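M3DLH protein (Halieaceae bacterium, PDB 7JKA) is a dienelactone hydrolase family protein that probably hydrolyses ester or lactone substrates through an alpha/beta-hydrolase active site. Local coordinates at residues A110-D113 / T114-Q118; F52-N55 / D56-E60. All blocks are in the same frame, centred on the assembly; numbering follows the deposited sequence. Where two conformers were deposited one is given.

Contact 1 (A110-D113 / T114-Q118); sequences AALD and TLVAQ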
loop_
_atom_site.group_PDB
_atom_site.type_symbol
_atom_site.label_atom_id
_atom_site.label_comp_id
_atom_site.label_asym_id
_atom_site.label_seq_id
_atom_site.Cartn_x
_atom_site.Cartn_y
_atom_site.Cartn_z
ATOM N N ALA A 110 2.799 -7.398 10.484
ATOM C CA ALA A 110 2.394 -6.839 11.770
ATOM C C ALA A 110 1.297 -5.801 11.595
ATOM O O ALA A 110 0.348 -5.762 12.387
ATOM C CB ALA A 110 3.594 -6.221 12.486
ATOM N N ALA A 111 1.377 -4.986 10.539
ATOM C CA ALA A 111 0.293 -4.043 10.273
ATOM C C ALA A 111 -1.001 -4.775 9.927
ATOM O O ALA A 111 -2.065 -4.443 10.449
ATOM C CB ALA A 111 0.697 -3.057 9.171
ATOM N N LEU A 112 -0.931 -5.823 9.095
ATOM C CA LEU A 112 -2.159 -6.548 8.751
ATOM C C LEU A 112 -2.757 -7.218 9.982
ATOM O O LEU A 112 -3.977 -7.174 10.205
ATOM C CB LEU A 112 -1.867 -7.606 7.676
ATOM C CG LEU A 112 -3.084 -8.401 7.188
ATOM C CD1 LEU A 112 -4.149 -7.467 6.631
ATOM C CD2 LEU A 112 -2.658 -9.431 6.160
ATOM N N ASP A 113 -1.907 -7.876 10.787
ATOM C CA ASP A 113 -2.411 -8.543 11.986
ATOM C C ASP A 113 -3.074 -7.548 12.923
ATOM O O ASP A 113 -4.129 -7.834 13.515
ATOM C CB ASP A 113 -1.267 -9.242 12.702
ATOM C CG ASP A 113 -0.810 -10.492 11.995
ATOM O OD1 ASP A 113 -1.467 -10.972 11.050
ATOM O OD2 ASP A 113 0.278 -10.988 12.412
ATOM N N THR A 114 -2.474 -6.372 13.061
ATOM C CA THR A 114 -3.054 -5.354 13.924
ATOM C C THR A 114 -4.397 -4.869 13.384
ATOM O O THR A 114 -5.341 -4.655 14.156
ATOM C CB THR A 114 -2.065 -4.209 14.077
ATOM O OG1 THR A 114 -0.826 -4.782 14.526
ATOM C CG2 THR A 114 -2.551 -3.272 15.113
ATOM N N LEU A 115 -4.504 -4.697 12.069
ATOM C CA LEU A 115 -5.792 -4.348 11.488
ATOM C C LEU A 115 -6.843 -5.402 11.822
ATOM O O LEU A 115 -7.956 -5.087 12.259
ATOM C CB LEU A 115 -5.630 -4.197 9.979
ATOM C CG LEU A 115 -6.921 -4.008 9.206
ATOM C CD1 LEU A 115 -7.446 -2.621 9.514
ATOM C CD2 LEU A 115 -6.603 -4.202 7.705
ATOM N N VAL A 116 -6.512 -6.673 11.594
ATOM C CA VAL A 116 -7.466 -7.751 11.833
ATOM C C VAL A 116 -7.869 -7.836 13.303
ATOM O O VAL A 116 -8.979 -8.264 13.619
ATOM C CB VAL A 116 -6.861 -9.073 11.318
ATOM C CG1 VAL A 116 -7.716 -10.256 11.728
ATOM C CG2 VAL A 116 -6.717 -9.019 9.793
ATOM N N ALA A 117 -6.988 -7.420 14.211
ATOM C CA ALA A 117 -7.284 -7.480 15.631
ATOM C C ALA A 117 -8.284 -6.427 16.078
ATOM O O ALA A 117 -8.760 -6.505 17.212
ATOM C CB ALA A 117 -5.982 -7.329 16.419
ATOM N N GLN A 118 -8.637 -5.464 15.210
ATOM C CA GLN A 118 -9.557 -4.408 15.624
ATOM C C GLN A 118 -11.008 -4.892 15.537
ATOM O O GLN A 118 -11.373 -5.606 14.591
ATOM C CB GLN A 118 -9.370 -3.153 14.762
ATOM C CG GLN A 118 -7.920 -2.621 14.792
ATOM C CD GLN A 118 -7.379 -2.512 16.205
ATOM O OE1 GLN A 118 -8.017 -1.936 17.086
ATOM N NE2 GLN A 118 -6.201 -3.101 16.444
#
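Thr114 reaches back one helical turn to Ala110 and doubles the grip on a single carbonyl. Thr114 OG1 donates to Ala110 O at 2.6 Å, and Thr114 N donates to the same oxygen at 3.0 Å, the two arriving from opposite faces of the carbonyl plane. The first torsion (chi1 -54°) brings the hydroxyl to that oxygen: it lies beside the backbone N and anti to the carbonyl carbon, while CG2 takes the place anti to N. A valine here would probably leave Ala110 O with the amide alone and put a methyl against it. On another side of the helix Leu112 looks forward to residues three and four ahead, its CD1 lying 4.2 Å from Leu115 CD2 and 4.4 Å from Val116 CG2, a loose apolar contact of one methyl with two. Val116 CG2 also presses on the backbone, 3.3 Å from Leu112 O, beside the hydrogen bond from Val116 N to that oxygen. Where the helix runs out, Gln118 folds back so that NE2 donates to Thr114 O at 2.9 Å, the acceptor only 8° out of the amide plane; its OE1 is held by Arg17. Leu112 and Leu115 pack with Ala111 on Val46 of strand 42-48, while Thr114 rests on Ile19 and Tyr21 of strand 14-22 and Leu115 also meets Leu32 of strand 27-35, seating the end of helix 101-116 against three strands.

Contact 2 (F52-N55 / D56-E60); sequences FGLN and DHARE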
loop_
_atom_site.group_PDB
_atom_site.type_symbol
_atom_site.label_atom_id
_atom_site.label_comp_id
_atom_site.label_asym_id
_atom_site.label_seq_id
_atom_site.Cartn_x
_atom_site.Cartn_y
_atom_site.Cartn_z
ATOM N N PHE A 52 8.878 7.820 3.039
ATOM C CA PHE A 52 9.031 8.782 4.126
ATOM C C PHE A 52 8.515 8.218 5.446
ATOM O O PHE A 52 9.050 8.543 6.506
ATOM C CB PHE A 52 8.271 10.070 3.814
ATOM C CG PHE A 52 8.649 10.695 2.515
ATOM C CD1 PHE A 52 9.893 11.264 2.350
ATOM C CD2 PHE A 52 7.742 10.725 1.466
ATOM C CE1 PHE A 52 10.248 11.852 1.143
ATOM C CE2 PHE A 52 8.084 11.305 0.262
ATOM C CZ PHE A 52 9.340 11.870 0.100
ATOM N N GLY A 53 7.474 7.400 5.401
ATOM C CA GLY A 53 6.810 6.862 6.572
ATOM C C GLY A 53 5.386 7.366 6.696
ATOM O O GLY A 53 4.847 8.032 5.810
ATOM N N LEU A 54 4.774 7.045 7.832
ATOM C CA LEU A 54 3.377 7.399 8.058
ATOM C C LEU A 54 3.251 8.915 8.128
ATOM O O LEU A 54 3.625 9.538 9.124
ATOM C CB LEU A 54 2.877 6.727 9.332
ATOM C CG LEU A 54 1.451 7.065 9.761
ATOM C CD1 LEU A 54 0.548 7.044 8.552
ATOM C CD2 LEU A 54 0.987 6.063 10.806
ATOM N N ASN A 55 2.733 9.520 7.065
ATOM C CA ASN A 55 2.643 10.971 6.962
ATOM C C ASN A 55 1.203 11.400 6.689
ATOM O O ASN A 55 0.297 10.562 6.613
ATOM C CB ASN A 55 3.598 11.477 5.877
ATOM C CG ASN A 55 3.377 10.809 4.526
ATOM O OD1 ASN A 55 2.370 10.120 4.299
ATOM N ND2 ASN A 55 4.326 11.028 3.611
ATOM N N ASP A 56 1.005 12.705 6.476
ATOM C CA ASP A 56 -0.346 13.235 6.306
ATOM C C ASP A 56 -1.010 12.684 5.063
ATOM O O ASP A 56 -2.222 12.461 5.055
ATOM C CB ASP A 56 -0.321 14.754 6.250
ATOM C CG ASP A 56 -0.191 15.377 7.626
ATOM O OD1 ASP A 56 -0.328 14.623 8.620
ATOM O OD2 ASP A 56 0.046 16.598 7.713
ATOM N N HIS A 57 -0.227 12.444 4.009
ATOM C CA HIS A 57 -0.765 11.862 2.785
ATOM C C HIS A 57 -1.412 10.511 3.068
ATOM O O HIS A 57 -2.546 10.252 2.653
ATOM C CB HIS A 57 0.363 11.751 1.755
ATOM C CG HIS A 57 -0.016 11.041 0.501
ATOM N ND1 HIS A 57 0.046 9.672 0.381
ATOM C CD2 HIS A 57 -0.431 11.509 -0.699
ATOM C CE1 HIS A 57 -0.331 9.323 -0.839
ATOM N NE2 HIS A 57 -0.625 10.419 -1.513
ATOM N N ALA A 58 -0.730 9.649 3.824
ATOM C CA ALA A 58 -1.294 8.330 4.108
ATOM C C ALA A 58 -2.493 8.419 5.040
ATOM O O ALA A 58 -3.468 7.665 4.885
ATOM C CB ALA A 58 -0.224 7.433 4.716
ATOM N N ARG A 59 -2.422 9.300 6.038
ATOM C CA ARG A 59 -3.566 9.489 6.926
ATOM C C ARG A 59 -4.798 9.921 6.148
ATOM O O ARG A 59 -5.916 9.460 6.422
ATOM C CB ARG A 59 -3.235 10.526 8.002
ATOM C CG ARG A 59 -2.093 10.152 8.945
ATOM C CD ARG A 59 -1.887 11.280 9.967
ATOM N NE ARG A 59 -0.865 10.911 10.930
ATOM C CZ ARG A 59 0.387 11.353 10.909
ATOM N NH1 ARG A 59 0.784 12.231 9.992
ATOM N NH2 ARG A 59 1.240 10.927 11.829
ATOM N N GLU A 60 -4.618 10.831 5.189
ATOM C CA GLU A 60 -5.747 11.298 4.398
ATOM C C GLU A 60 -6.324 10.165 3.552
ATOM O O GLU A 60 -7.542 10.061 3.404
ATOM C CB GLU A 60 -5.315 12.479 3.530
ATOM C CG GLU A 60 -6.342 12.902 2.500
ATOM C CD GLU A 60 -7.624 13.452 3.089
ATOM O OE1 GLU A 60 -7.683 13.717 4.313
ATOM O OE2 GLU A 60 -8.582 13.631 2.296
HETATM O O HOH W 1 3.485 12.044 11.133
HETATM O O HOH W 2 2.365 8.359 2.099
#
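Arg59 lies back over the residues that lead into its own helix, and its length can be read as a series of encounters with Leu54, Asn55 and Asp56. CB passes the Asn55 carbonyl, and CG comes within 3.4 Å of Asn55 O, the oxygen that also accepts the hydrogen bond from Arg59 N at 3.1 Å. Leu54 has two conformers; in one, CD1 lies near Arg59 CG and Ala58 CB, the leucine and arginine side chains cross at about a right angle, and Leu54 CG stands above one guanidinium face, offset toward its rim, so these touches are only provisional. Beyond CG the arginine is extended as far as NE (chi2 -180°, chi3 176°), which carries the guanidinium past the start of the helix. NE has a long, weak ion pair with Glu31. Arg59 NH1 comes obliquely to within 3.4 Å of Asn55 C. Arg59 NH1 also makes a salt bridge to Asp56 OD1 at 3.0 Å, meeting the carboxylate on its anti side and 31° out of its plane. Arg59 NH2 donates to a water at 2.6 Å, which in turn donates to Leu54 O, a bridge from side chain to backbone. Asn55 itself is the N-cap: its OD1 accepts from Ala58 N at 3.2 Å and from a second water at 2.8 Å, so an amide of the first turn gains an acceptor. The same water is hydrogen-bonded to His57 ND1, joining the cap to the ring, whose NE2 is held by Thr216. The segment 52-60 follows strand 42-48 and starts helix 56-67; Ala58 touches Pro49 in the connecting loop, and His57 meets Phe131, the last residue of strand 126-131, edge-to-face, close to a probable nucleophile elbow.

Followed from the N terminus, the chain lays down strands 14-22, 27-35 and 42-48 before contact 2 caps the start of helix 56-67. That helix belongs to a beta-alpha-beta crossover, since strand 71-74 returns parallel to strand 42-48. Only after helix 90-98 does contact 1 arise, at the end of helix 101-116. Each contact is local, between residues up to five apart, so neither closes a long loop; they stand in series and neither nests nor crosses the other. The centres of contact 1 and contact 2 lie about 18 Å apart. The nearest atoms of contact 1 and contact 2 are about 9 Å apart, without touching. Strand 42-48 relates them: it leads into contact 2, and its Val46 receives side chains of contact 1.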